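Local coordinates for lipase-esterase related protein (Clostridium acetobutylicum, PDB 3E0X) that is of unknown function but has an alpha/beta hydrolase fold, probably acts as a hydrolase, and holds ortho-xylene in its pocket, at residues Thr18-His23 and Ile86-Tyr91; Leu29-Glu34 and Lys226-Val231; Val113-Gly118 and Lys192-Lys197. One frame throughout, in Å; residues are numbered along the deposited sequence.

Contact 1 of 3, residues Thr18-His23 and Ile86-Tyr91; sequences TLLFVH and ITLIGY. With OXE (ortho-xylene), chain C.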
ATOM      1  N   THR A  18      -6.277  10.986  11.214  1.00 11.25           N
ATOM      2  CA  THR A  18      -4.923  10.484  11.068  1.00 10.95           C
ATOM      3  C   THR A  18      -4.894   9.518   9.897  1.00 11.54           C
ATOM      4  O   THR A  18      -5.720   8.609   9.835  1.00 12.22           O
ATOM      5  CB  THR A  18      -4.482   9.757  12.378  1.00 11.79           C
ATOM      6  OG1 THR A  18      -4.393  10.714  13.442  1.00 12.50           O
ATOM      7  CG2 THR A  18      -3.158   9.071  12.213  1.00 12.32           C
ATOM      8  N   LEU A  19      -3.945   9.723   8.988  1.00 10.51           N
ATOM      9  CA  LEU A  19      -3.795   8.836   7.852  1.00 11.60           C
ATOM     10  C   LEU A  19      -2.468   8.139   8.011  1.00 10.81           C
ATOM     11  O   LEU A  19      -1.407   8.794   8.102  1.00 11.31           O
ATOM     12  CB  LEU A  19      -3.797   9.636   6.558  1.00 11.70           C
ATOM     13  CG  LEU A  19      -4.961  10.581   6.247  1.00 13.32           C
ATOM     14  CD1 LEU A  19      -4.847  11.214   4.834  1.00 14.59           C
ATOM     15  CD2 LEU A  19      -6.294   9.917   6.404  1.00 15.73           C
ATOM     16  N   LEU A  20      -2.515   6.813   8.053  1.00 10.04           N
ATOM     17  CA  LEU A  20      -1.292   6.023   8.171  1.00 10.41           C
ATOM     18  C   LEU A  20      -1.073   5.337   6.815  1.00 10.08           C
ATOM     19  O   LEU A  20      -1.893   4.515   6.388  1.00 10.59           O
ATOM     20  CB  LEU A  20      -1.445   4.997   9.308  1.00 10.79           C
ATOM     21  CG  LEU A  20      -0.246   4.079   9.533  1.00 12.23           C
ATOM     22  CD1 LEU A  20       1.003   4.830   9.884  1.00 12.86           C
ATOM     23  CD2 LEU A  20      -0.541   3.068  10.618  1.00 12.88           C
ATOM     24  N   PHE A  21       0.033   5.693   6.150  1.00 10.12           N
ATOM     25  CA  PHE A  21       0.341   5.229   4.799  1.00  9.61           C
ATOM     26  C   PHE A  21       1.286   4.056   4.860  1.00  9.80           C
ATOM     27  O   PHE A  21       2.353   4.138   5.500  1.00  9.81           O
ATOM     28  CB  PHE A  21       1.033   6.344   3.996  1.00 10.06           C
ATOM     29  CG  PHE A  21       0.180   7.590   3.783  1.00 10.26           C
ATOM     30  CD1 PHE A  21      -0.378   7.866   2.528  1.00 11.74           C
ATOM     31  CD2 PHE A  21      -0.021   8.524   4.810  1.00 11.64           C
ATOM     32  CE1 PHE A  21      -1.137   9.038   2.309  1.00 13.13           C
ATOM     33  CE2 PHE A  21      -0.759   9.683   4.595  1.00 11.04           C
ATOM     34  CZ  PHE A  21      -1.315   9.953   3.367  1.00 12.42           C
ATOM     35  N   VAL A  22       0.944   3.004   4.119  1.00  8.43           N
ATOM     36  CA  VAL A  22       1.745   1.796   4.058  1.00  8.81           C
ATOM     37  C   VAL A  22       2.088   1.523   2.595  1.00  9.12           C
ATOM     38  O   VAL A  22       1.202   1.260   1.765  1.00  9.93           O
ATOM     39  CB  VAL A  22       0.966   0.589   4.612  1.00  8.64           C
ATOM     40  CG1 VAL A  22       1.811  -0.660   4.512  1.00 10.32           C
ATOM     41  CG2 VAL A  22       0.533   0.839   6.053  1.00 10.98           C
ATOM     42  N   HIS A  23       3.386   1.539   2.307  1.00  8.88           N
ATOM     43  CA  HIS A  23       3.874   1.407   0.936  1.00  8.99           C
ATOM     44  C   HIS A  23       3.828  -0.051   0.467  1.00  9.84           C
ATOM     45  O   HIS A  23       3.375  -0.946   1.188  1.00 10.64           O
ATOM     46  CB  HIS A  23       5.302   1.952   0.861  1.00  9.32           C
ATOM     47  CG  HIS A  23       6.281   1.095   1.582  1.00  8.49           C
ATOM     48  ND1 HIS A  23       6.784   1.380   2.840  1.00 11.42           N
ATOM     49  CD2 HIS A  23       6.834  -0.081   1.217  1.00  7.30           C
ATOM     50  CE1 HIS A  23       7.632   0.423   3.194  1.00  7.00           C
ATOM     51  NE2 HIS A  23       7.652  -0.488   2.238  1.00 11.34           N
ATOM     52  N   ILE A  86      -8.072   6.677  12.880  1.00 10.33           N
ATOM     53  CA  ILE A  86      -7.031   6.318  11.916  1.00 10.77           C
ATOM     54  C   ILE A  86      -7.627   5.713  10.651  1.00 10.26           C
ATOM     55  O   ILE A  86      -8.423   4.759  10.720  1.00 10.95           O
ATOM     56  CB  ILE A  86      -5.987   5.342  12.534  1.00 11.33           C
ATOM     57  CG1 ILE A  86      -5.348   5.955  13.774  1.00 12.26           C
ATOM     58  CG2 ILE A  86      -4.890   5.018  11.534  1.00 11.66           C
ATOM     59  CD1 ILE A  86      -4.511   4.968  14.594  1.00 13.21           C
ATOM     60  N   THR A  87      -7.227   6.272   9.502  1.00  9.67           N
ATOM     61  CA  THR A  87      -7.490   5.661   8.201  1.00 10.19           C
ATOM     62  C   THR A  87      -6.188   5.108   7.672  1.00 10.22           C
ATOM     63  O   THR A  87      -5.179   5.809   7.656  1.00 11.12           O
ATOM     64  CB  THR A  87      -8.059   6.693   7.193  1.00 10.96           C
ATOM     65  OG1 THR A  87      -9.284   7.221   7.713  1.00 11.96           O
ATOM     66  CG2 THR A  87      -8.325   6.054   5.828  1.00 12.48           C
ATOM     67  N   LEU A  88      -6.207   3.842   7.284  1.00  9.95           N
ATOM     68  CA  LEU A  88      -5.031   3.225   6.694  1.00  9.76           C
ATOM     69  C   LEU A  88      -5.094   3.382   5.188  1.00  9.72           C
ATOM     70  O   LEU A  88      -6.152   3.200   4.575  1.00 11.52           O
ATOM     71  CB  LEU A  88      -4.973   1.727   7.022  1.00  9.82           C
ATOM     72  CG  LEU A  88      -5.069   1.349   8.494  1.00 10.33           C
ATOM     73  CD1 LEU A  88      -4.999  -0.194   8.591  1.00 11.91           C
ATOM     74  CD2 LEU A  88      -3.973   2.017   9.310  1.00 12.35           C
ATOM     75  N   ILE A  89      -3.958   3.748   4.598  1.00  8.83           N
ATOM     76  CA  ILE A  89      -3.821   3.919   3.157  0.50  9.32           C
ATOM     77  C   ILE A  89      -2.720   2.968   2.721  1.00  9.38           C
ATOM     78  O   ILE A  89      -1.564   3.220   3.047  1.00  9.56           O
ATOM     79  CB  ILE A  89      -3.354   5.383   2.837  0.50  9.30           C
ATOM     80  CG1 ILE A  89      -4.306   6.428   3.450  0.50 10.63           C
ATOM     81  CG2 ILE A  89      -3.160   5.572   1.340  0.50 10.36           C
ATOM     82  CD1 ILE A  89      -5.678   6.471   2.829  0.50 11.33           C
ATOM     83  N   GLY A  90      -3.066   1.894   2.019  1.00  8.53           N
ATOM     84  CA  GLY A  90      -2.070   0.914   1.631  1.00  8.14           C
ATOM     85  C   GLY A  90      -1.944   0.826   0.125  1.00  8.86           C
ATOM     86  O   GLY A  90      -2.949   0.684  -0.575  1.00  9.91           O
ATOM     87  N   TYR A  91      -0.707   0.889  -0.363  1.00  9.05           N
ATOM     88  CA  TYR A  91      -0.449   0.814  -1.793  1.00  8.55           C
ATOM     89  C   TYR A  91       0.200  -0.502  -2.181  1.00  9.09           C
ATOM     90  O   TYR A  91       1.120  -0.934  -1.497  1.00 10.01           O
ATOM     91  CB  TYR A  91       0.543   1.943  -2.132  1.00  8.61           C
ATOM     92  CG  TYR A  91       1.236   1.845  -3.478  1.00  8.50           C
ATOM     93  CD1 TYR A  91       0.508   1.749  -4.674  1.00  8.25           C
ATOM     94  CD2 TYR A  91       2.628   1.846  -3.559  1.00  9.42           C
ATOM     95  CE1 TYR A  91       1.141   1.687  -5.932  1.00  9.53           C
ATOM     96  CE2 TYR A  91       3.286   1.744  -4.805  1.00  8.61           C
ATOM     97  CZ  TYR A  91       2.541   1.683  -5.984  1.00  7.65           C
ATOM     98  OH  TYR A  91       3.171   1.619  -7.206  1.00 10.98           O
TER
HETATM   99  C1  OXE C 243       5.252  -2.346  -7.235  1.00 27.92           C
HETATM  100  C2  OXE C 243       5.679  -1.166  -6.451  1.00 27.57           C
HETATM  101  C3  OXE C 243       6.584  -0.257  -6.994  1.00 28.21           C
HETATM  102  C4  OXE C 243       7.060  -0.478  -8.291  1.00 28.15           C
HETATM  103  C5  OXE C 243       6.671  -1.596  -9.038  1.00 26.84           C
HETATM  104  C6  OXE C 243       5.756  -2.531  -8.525  1.00 27.06           C
HETATM  105  C1' OXE C 243       4.251  -3.300  -6.634  1.00 22.20           C
HETATM  106  C2' OXE C 243       5.143  -0.969  -5.066  1.00 27.82           C
HETATM  107  O   HOH W   1      -8.876   9.350   9.349  1.00 13.62           O
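F21 CG and I89 CG1 are both anti to their own carbonyl carbons (chi1 -63° and -55°). F21 and I89 are paired across the strands, so both point to one face of the sheet, and their like torsions lay them side by side. I89 CG2 touches the ring at F21 CD1, 3.8 Å away, and I89 CG1 sits over one face of the ring, toward its rim. L20 turns the other way, with CG anti to the backbone N (chi1 179°), while L88 keeps CG beside its backbone N. On the opposite face this brings L20 CD2 to 3.8 Å from L88 CD2, where helix 63-76 packs on both. These strands, 18-22 and 86-91, are parallel neighbours in the central sheet of the alpha/beta hydrolase fold. Five backbone hydrogen bonds join them, all close to straight. The shortest runs from V22 N to I89 O, at 2.7 Å. In I89 N to L20 O the donor stands above the carbonyl plane. At the start of the pair T87 N binds T18 O at 2.8 Å, and a water links that oxygen to T87 OG1. At the other end Y91 N binds V22 O at 2.9 Å. G90 and Y91 lead into S92, in a sequence consistent with a nucleophile elbow. The Y91 ring meets the ligand obliquely, with CE2 3.3 Å from ortho-xylene C2', and Y91 OH hydrogen-bonds to H227 O.

Contact 2 of 3, residues Leu29-Glu34 and Lys226-Val231; sequences LKIFGE and KHFLLV. With OXE (ortho-xylene), chain C.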
ATOM      1  N   LEU A  29       8.503   4.546   2.119  1.00 10.34           N
ATOM      2  CA  LEU A  29       7.516   5.620   2.291  1.00 10.07           C
ATOM      3  C   LEU A  29       7.688   6.754   1.271  1.00 10.06           C
ATOM      4  O   LEU A  29       6.771   7.549   1.073  1.00 11.36           O
ATOM      5  CB  LEU A  29       7.575   6.192   3.731  1.00 10.00           C
ATOM      6  CG  LEU A  29       8.884   6.851   4.160  1.00 10.58           C
ATOM      7  CD1 LEU A  29       8.984   8.312   3.709  1.00 12.94           C
ATOM      8  CD2 LEU A  29       9.047   6.798   5.690  1.00 10.91           C
ATOM      9  N   LYS A  30       8.863   6.830   0.634  1.00 10.27           N
ATOM     10  CA  LYS A  30       9.154   7.868  -0.359  0.50 11.45           C
ATOM     11  C   LYS A  30       8.189   7.843  -1.549  1.00 10.73           C
ATOM     12  O   LYS A  30       8.012   8.849  -2.251  1.00 11.76           O
ATOM     13  CB  LYS A  30      10.603   7.738  -0.858  0.50 11.63           C
ATOM     14  CG  LYS A  30      11.676   7.927   0.237  0.50 12.77           C
ATOM     15  CD  LYS A  30      13.115   7.622  -0.257  0.50 13.60           C
ATOM     16  CE  LYS A  30      13.287   6.185  -0.786  0.50 16.02           C
ATOM     17  NZ  LYS A  30      14.594   5.860  -1.480  0.50 15.23           N
ATOM     18  N   ILE A  31       7.561   6.686  -1.784  1.00 10.97           N
ATOM     19  CA  ILE A  31       6.687   6.517  -2.937  1.00 11.04           C
ATOM     20  C   ILE A  31       5.434   7.388  -2.833  1.00 11.01           C
ATOM     21  O   ILE A  31       4.772   7.661  -3.846  1.00 11.55           O
ATOM     22  CB  ILE A  31       6.305   5.012  -3.140  1.00 10.95           C
ATOM     23  CG1 ILE A  31       5.852   4.747  -4.595  1.00 10.92           C
ATOM     24  CG2 ILE A  31       5.234   4.540  -2.098  1.00 10.87           C
ATOM     25  CD1 ILE A  31       6.929   4.947  -5.646  1.00 14.06           C
ATOM     26  N   PHE A  32       5.119   7.814  -1.599  1.00 10.41           N
ATOM     27  CA  PHE A  32       3.951   8.673  -1.334  1.00 10.67           C
ATOM     28  C   PHE A  32       4.238  10.170  -1.458  1.00 10.97           C
ATOM     29  O   PHE A  32       3.402  10.979  -1.103  1.00 11.90           O
ATOM     30  CB  PHE A  32       3.401   8.342   0.059  1.00 10.23           C
ATOM     31  CG  PHE A  32       2.727   6.996   0.152  1.00  9.45           C
ATOM     32  CD1 PHE A  32       1.538   6.763  -0.531  1.00  9.35           C
ATOM     33  CD2 PHE A  32       3.274   5.981   0.934  1.00 11.31           C
ATOM     34  CE1 PHE A  32       0.882   5.521  -0.420  1.00  9.03           C
ATOM     35  CE2 PHE A  32       2.620   4.758   1.063  1.00  9.35           C
ATOM     36  CZ  PHE A  32       1.428   4.524   0.357  1.00  9.94           C
ATOM     37  N   GLY A  33       5.407  10.528  -1.997  1.00 11.16           N
ATOM     38  CA  GLY A  33       5.853  11.908  -2.011  1.00 11.92           C
ATOM     39  C   GLY A  33       4.932  12.874  -2.726  1.00 12.52           C
ATOM     40  O   GLY A  33       4.839  14.043  -2.350  1.00 13.79           O
ATOM     41  N   GLU A  34       4.283  12.415  -3.792  1.00 12.83           N
ATOM     42  CA  GLU A  34       3.309  13.280  -4.459  1.00 14.24           C
ATOM     43  C   GLU A  34       1.972  13.279  -3.758  1.00 14.52           C
ATOM     44  O   GLU A  34       1.369  14.318  -3.587  1.00 14.72           O
ATOM     45  CB  GLU A  34       3.124  12.891  -5.922  1.00 14.52           C
ATOM     46  CG  GLU A  34       4.317  13.178  -6.781  1.00 16.29           C
ATOM     47  CD  GLU A  34       4.815  14.637  -6.691  1.00 16.99           C
ATOM     48  OE1 GLU A  34       4.060  15.551  -7.058  1.00 17.52           O
ATOM     49  OE2 GLU A  34       5.976  14.837  -6.273  1.00 18.71           O
ATOM     50  N   LYS A 226      -1.971   3.252 -14.715  1.00 11.75           N
ATOM     51  CA  LYS A 226      -1.259   2.014 -14.399  1.00 12.10           C
ATOM     52  C   LYS A 226      -0.786   2.007 -12.932  1.00 11.09           C
ATOM     53  O   LYS A 226      -1.467   2.598 -12.077  1.00 10.99           O
ATOM     54  CB  LYS A 226      -0.140   1.763 -15.429  1.00 12.82           C
ATOM     55  CG  LYS A 226      -0.717   1.384 -16.793  1.00 13.69           C
ATOM     56  CD  LYS A 226       0.355   1.241 -17.878  1.00 15.33           C
ATOM     57  CE  LYS A 226      -0.291   0.978 -19.253  1.00 17.63           C
ATOM     58  NZ  LYS A 226       0.628   1.347 -20.400  1.00 24.53           N
ATOM     59  N   HIS A 227       0.336   1.364 -12.620  1.00 10.76           N
ATOM     60  CA  HIS A 227       0.671   1.123 -11.211  1.00 10.69           C
ATOM     61  C   HIS A 227       1.245   2.372 -10.522  1.00 10.57           C
ATOM     62  O   HIS A 227       1.379   2.410  -9.285  1.00 10.96           O
ATOM     63  CB  HIS A 227       1.608  -0.086 -11.086  1.00 11.06           C
ATOM     64  CG  HIS A 227       1.592  -0.725  -9.742  1.00 10.53           C
ATOM     65  ND1 HIS A 227       0.439  -1.201  -9.162  1.00 11.31           N
ATOM     66  CD2 HIS A 227       2.600  -1.017  -8.888  1.00 11.48           C
ATOM     67  CE1 HIS A 227       0.736  -1.718  -7.980  1.00 11.78           C
ATOM     68  NE2 HIS A 227       2.040  -1.622  -7.793  1.00 13.67           N
ATOM     69  N   PHE A 228       1.588   3.385 -11.321  1.00 10.04           N
ATOM     70  CA  PHE A 228       2.054   4.662 -10.766  1.00 10.26           C
ATOM     71  C   PHE A 228       0.943   5.709 -10.724  1.00 10.42           C
ATOM     72  O   PHE A 228       1.218   6.898 -10.652  1.00 10.50           O
ATOM     73  CB  PHE A 228       3.301   5.170 -11.513  1.00 10.72           C
ATOM     74  CG  PHE A 228       4.599   4.953 -10.761  1.00  9.70           C
ATOM     75  CD1 PHE A 228       4.739   3.941  -9.803  1.00 11.07           C
ATOM     76  CD2 PHE A 228       5.709   5.738 -11.076  1.00 11.02           C
ATOM     77  CE1 PHE A 228       5.965   3.742  -9.156  1.00 11.21           C
ATOM     78  CE2 PHE A 228       6.923   5.562 -10.431  1.00 13.10           C
ATOM     79  CZ  PHE A 228       7.068   4.563  -9.472  1.00 10.65           C
ATOM     80  N   LEU A 229      -0.307   5.256 -10.714  1.00 10.14           N
ATOM     81  CA  LEU A 229      -1.451   6.150 -10.514  1.00 10.10           C
ATOM     82  C   LEU A 229      -1.209   7.118  -9.356  1.00 10.10           C
ATOM     83  O   LEU A 229      -1.511   8.299  -9.469  1.00 10.80           O
ATOM     84  CB  LEU A 229      -2.709   5.322 -10.232  1.00 11.00           C
ATOM     85  CG  LEU A 229      -4.005   6.076  -9.940  1.00 10.70           C
ATOM     86  CD1 LEU A 229      -4.488   6.885 -11.157  1.00 11.39           C
ATOM     87  CD2 LEU A 229      -5.099   5.090  -9.474  1.00 11.31           C
ATOM     88  N   LEU A 230      -0.647   6.621  -8.252  1.00  9.86           N
ATOM     89  CA  LEU A 230      -0.453   7.460  -7.039  1.00 10.09           C
ATOM     90  C   LEU A 230       0.612   8.546  -7.217  1.00 10.58           C
ATOM     91  O   LEU A 230       0.772   9.408  -6.331  1.00 11.22           O
ATOM     92  CB  LEU A 230      -0.095   6.597  -5.801  1.00 11.06           C
ATOM     93  CG  LEU A 230       1.371   6.129  -5.632  1.00 11.21           C
ATOM     94  CD1 LEU A 230       1.550   5.487  -4.258  1.00 11.13           C
ATOM     95  CD2 LEU A 230       1.904   5.206  -6.733  1.00 10.51           C
ATOM     96  N   VAL A 231       1.390   8.440  -8.307  1.00 10.52           N
ATOM     97  CA  VAL A 231       2.436   9.408  -8.618  1.00 11.03           C
ATOM     98  C   VAL A 231       1.965  10.350  -9.726  1.00 11.31           C
ATOM     99  O   VAL A 231       2.037  11.579  -9.575  1.00 12.80           O
ATOM    100  CB  VAL A 231       3.738   8.685  -9.057  1.00 11.17           C
ATOM    101  CG1 VAL A 231       4.665   9.639  -9.806  1.00 12.55           C
ATOM    102  CG2 VAL A 231       4.414   8.095  -7.853  1.00 12.07           C
TER
HETATM  103  C1  OXE C 243       5.252  -2.346  -7.235  1.00 27.92           C
HETATM  104  C2  OXE C 243       5.679  -1.166  -6.451  1.00 27.57           C
HETATM  105  C3  OXE C 243       6.584  -0.257  -6.994  1.00 28.21           C
HETATM  106  C4  OXE C 243       7.060  -0.478  -8.291  1.00 28.15           C
HETATM  107  C5  OXE C 243       6.671  -1.596  -9.038  1.00 26.84           C
HETATM  108  C6  OXE C 243       5.756  -2.531  -8.525  1.00 27.06           C
HETATM  109  C1' OXE C 243       4.251  -3.300  -6.634  1.00 22.20           C
HETATM  110  C2' OXE C 243       5.143  -0.969  -5.066  1.00 27.82           C
HETATM  111  O   HOH W   2       2.957   9.713  -4.471  1.00 12.46           O
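Apolar contacts make up most of this meeting. I31 extends CG1 anti to its backbone N (chi1 -159°) and brings CD1 obliquely to the tip of the F228 ring, 3.8 Å from CE1. L230 CD1 lies 3.9 Å from F32 CE1, the two side chains crossing at about a right angle. To get there L230 holds CG in the crowded position between backbone N and carbonyl carbon (chi1 81°). I31 CG2 also rests over one face of the F32 ring, toward its rim. The 3-10 turn of 29-31 follows strand 18-22, and F228 sits at the N-cap position of helix 229-232. In this alpha/beta hydrolase fold the contact lies beyond the C-terminal ends of strands 18-22 and 86-91, beside the ligand pocket, and I31, F32, F228 and L230 all touch Y91. Polar links across the segments run through one water. It donates to I31 O at 2.8 Å and to L230 O at 2.9 Å, and weakly accepts from E34 N. The E34 carboxylate turns elsewhere, to K37 and Y157. The ligand meets H227, whose NE2 is 3.0 Å from ortho-xylene C1' at the ring edge. H227 ND1 hydrogen-bonds to E199 OE1, consistent with the histidine and acid of a hydrolase triad.

Contact 3 of 3, residues Val113-Gly118 and Lys192-Lys197; sequences VSLSGG and KAIVAK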
ATOM      1  N   VAL A 113      -8.108   2.189   2.986  1.00  9.74           N
ATOM      2  CA  VAL A 113      -8.068   2.358   1.544  1.00  9.07           C
ATOM      3  C   VAL A 113      -6.990   1.447   0.963  1.00  9.12           C
ATOM      4  O   VAL A 113      -5.833   1.456   1.417  1.00  9.94           O
ATOM      5  CB  VAL A 113      -7.695   3.802   1.191  1.00  9.44           C
ATOM      6  CG1 VAL A 113      -7.563   3.974  -0.316  1.00 10.68           C
ATOM      7  CG2 VAL A 113      -8.741   4.780   1.745  1.00  9.85           C
ATOM      8  N   SER A 114      -7.382   0.682  -0.052  1.00  9.14           N
ATOM      9  CA  SER A 114      -6.436  -0.137  -0.804  1.00  9.28           C
ATOM     10  C   SER A 114      -6.226   0.521  -2.154  1.00  8.82           C
ATOM     11  O   SER A 114      -7.154   0.551  -2.984  1.00  9.46           O
ATOM     12  CB  SER A 114      -6.962  -1.572  -0.982  1.00  9.77           C
ATOM     13  OG  SER A 114      -6.115  -2.330  -1.853  1.00 10.83           O
ATOM     14  N   LEU A 115      -5.023   1.051  -2.356  1.00  8.95           N
ATOM     15  CA  LEU A 115      -4.685   1.807  -3.551  1.00  9.46           C
ATOM     16  C   LEU A 115      -3.814   0.913  -4.438  1.00  9.24           C
ATOM     17  O   LEU A 115      -2.712   0.518  -4.029  1.00  9.83           O
ATOM     18  CB  LEU A 115      -3.896   3.041  -3.107  1.00 10.12           C
ATOM     19  CG  LEU A 115      -3.268   3.976  -4.125  1.00 10.61           C
ATOM     20  CD1 LEU A 115      -4.325   4.454  -5.087  1.00 11.63           C
ATOM     21  CD2 LEU A 115      -2.597   5.129  -3.366  1.00 12.13           C
ATOM     22  N   SER A 116      -4.316   0.577  -5.629  1.00  8.95           N
ATOM     23  CA  SER A 116      -3.572  -0.296  -6.540  1.00  8.95           C
ATOM     24  C   SER A 116      -3.076  -1.544  -5.790  1.00  9.37           C
ATOM     25  O   SER A 116      -1.880  -1.874  -5.806  1.00  9.72           O
ATOM     26  CB  SER A 116      -2.409   0.458  -7.195  1.00  9.14           C
ATOM     27  OG  SER A 116      -2.819   1.718  -7.690  1.00 10.02           O
ATOM     28  N   GLY A 117      -4.027  -2.209  -5.127  1.00 10.29           N
ATOM     29  CA  GLY A 117      -3.761  -3.375  -4.305  1.00  9.99           C
ATOM     30  C   GLY A 117      -4.633  -4.568  -4.619  1.00 10.46           C
ATOM     31  O   GLY A 117      -5.039  -4.830  -5.766  1.00 10.63           O
ATOM     32  N   GLY A 118      -4.904  -5.321  -3.573  1.00 10.59           N
ATOM     33  CA  GLY A 118      -5.641  -6.562  -3.716  1.00  9.38           C
ATOM     34  C   GLY A 118      -5.556  -7.369  -2.431  1.00 10.14           C
ATOM     35  O   GLY A 118      -4.744  -7.067  -1.545  1.00 10.68           O
ATOM     36  N   LYS A 192     -12.275   1.291   0.966  1.00 11.15           N
ATOM     37  CA  LYS A 192     -12.368   1.804  -0.409  1.00 10.95           C
ATOM     38  C   LYS A 192     -11.191   1.295  -1.217  1.00 10.52           C
ATOM     39  O   LYS A 192     -10.063   1.343  -0.733  1.00 12.37           O
ATOM     40  CB  LYS A 192     -12.373   3.344  -0.477  1.00 11.43           C
ATOM     41  CG  LYS A 192     -12.439   3.906  -1.881  1.00 12.35           C
ATOM     42  CD  LYS A 192     -12.819   5.366  -1.872  1.00 12.18           C
ATOM     43  CE  LYS A 192     -13.021   5.841  -3.294  1.00 13.03           C
ATOM     44  NZ  LYS A 192     -13.466   7.270  -3.334  1.00 14.17           N
ATOM     45  N   ALA A 193     -11.454   0.802  -2.425  1.00 10.40           N
ATOM     46  CA  ALA A 193     -10.384   0.387  -3.321  1.00 10.42           C
ATOM     47  C   ALA A 193     -10.281   1.445  -4.423  1.00 10.15           C
ATOM     48  O   ALA A 193     -11.318   1.917  -4.923  1.00 10.72           O
ATOM     49  CB  ALA A 193     -10.690  -0.973  -3.908  1.00 11.37           C
ATOM     50  N   ILE A 194      -9.051   1.812  -4.808  1.00  9.51           N
ATOM     51  CA  ILE A 194      -8.796   2.816  -5.861  1.00 10.13           C
ATOM     52  C   ILE A 194      -7.757   2.193  -6.781  1.00 10.01           C
ATOM     53  O   ILE A 194      -6.733   1.716  -6.300  1.00 10.91           O
ATOM     54  CB  ILE A 194      -8.210   4.125  -5.272  1.00  9.55           C
ATOM     55  CG1 ILE A 194      -9.201   4.770  -4.308  1.00 10.62           C
ATOM     56  CG2 ILE A 194      -7.882   5.110  -6.403  1.00 11.22           C
ATOM     57  CD1 ILE A 194      -8.556   5.883  -3.477  1.00 12.18           C
ATOM     58  N   VAL A 195      -8.003   2.207  -8.093  1.00  9.53           N
ATOM     59  CA  VAL A 195      -7.106   1.499  -9.026  1.00 10.07           C
ATOM     60  C   VAL A 195      -7.308   2.060 -10.426  1.00  9.74           C
ATOM     61  O   VAL A 195      -8.356   2.635 -10.710  1.00 10.33           O
ATOM     62  CB  VAL A 195      -7.425  -0.028  -9.034  1.00 10.49           C
ATOM     63  CG1 VAL A 195      -8.785  -0.322  -9.637  1.00 12.99           C
ATOM     64  CG2 VAL A 195      -6.340  -0.846  -9.723  1.00 10.98           C
ATOM     65  N   ALA A 196      -6.293   1.892 -11.286  1.00  9.65           N
ATOM     66  CA  ALA A 196      -6.408   2.252 -12.702  1.00 10.37           C
ATOM     67  C   ALA A 196      -6.819   1.026 -13.521  1.00 11.56           C
ATOM     68  O   ALA A 196      -6.268  -0.087 -13.341  1.00 11.27           O
ATOM     69  CB  ALA A 196      -5.076   2.785 -13.187  1.00 11.17           C
ATOM     70  N   LYS A 197      -7.764   1.242 -14.440  1.00 12.03           N
ATOM     71  CA  LYS A 197      -8.291   0.174 -15.277  1.00 12.27           C
ATOM     72  C   LYS A 197      -7.208  -0.496 -16.113  1.00 12.70           C
ATOM     73  O   LYS A 197      -7.285  -1.711 -16.375  1.00 13.05           O
ATOM     74  CB  LYS A 197      -9.396   0.737 -16.180  1.00 13.68           C
ATOM     75  CG  LYS A 197     -10.059  -0.283 -17.117  1.00 15.95           C
ATOM     76  CD  LYS A 197     -11.100   0.442 -17.954  1.00 20.89           C
ATOM     77  CE  LYS A 197     -11.640  -0.470 -19.063  1.00 23.86           C
ATOM     78  NZ  LYS A 197     -12.435   0.316 -20.050  1.00 27.06           N
TER
HETATM   79  O   HOH W   3      -3.514   1.428 -10.303  1.00 11.12           O
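V113, L115 and I194 put their side chains on the same face of the sheet, and I194 reaches both of the others. Its two branches part at CB. CG1 is anti to the carbonyl carbon (chi1 -62°), and the extended chain carries CD1 back to V113 CG1, 3.8 Å away. CG2 is anti to the backbone N and meets L115 CD1, also at 3.8 Å. V113 and L115 each cross I194 obliquely, one at the CD1 end and one at the CG2 methyl. L115 keeps CG anti to its backbone N. CD1 then leans across to the I194 carbonyl as well as to its methyl group. Helix 234-242 packs on this face, against both L115 and I194. K192 starts on the same face, but its extended chain runs off to a salt bridge with E240. S114 and A193 point to the other face, where helix 204-213 lies.

Three backbone hydrogen bonds join the strands in parallel. S114 uses both its N and its O: S114 N binds K192 O at 2.8 Å, and I194 N binds S114 O at 2.9 Å, in the carbonyl plane. The last, S116 N to I194 O, is the straightest, at 173°. At S116 the chain turns away with a positive phi of 49°. Beyond that point a water continues the link between the segments, accepting from S116 OG at 2.7 Å and from A196 N at 3.0 Å. The S116 side chain also touches E199 and H227. The arrangement is that of two adjacent parallel strands in the central sheet of an alpha/beta hydrolase, with helices on both faces and strand ends leading toward the pocket.

Strand 18-22 comes first, and contact 1 closes a loop of 62 residues when strand 86-91 pairs with it. Segment 29-34 leaves from within that loop and finds 226-231 only near the C terminus, so contacts 1 and 2 cross. Contact 3 follows contact 1 in series and is nested inside the long loop closed by contact 2. Contacts 1 and 3 share one sheet: strands 86-91 and 109-115 are neighbours, and G90 O probably accepts from L115 N. Contact 2 joins the 3-10 turn after strand 18-22 to the start of helix 229-232, beyond the C-terminal ends of the strands. It meets contact 1 where L230 packs on Y91, and contact 3 where L230 packs on L115.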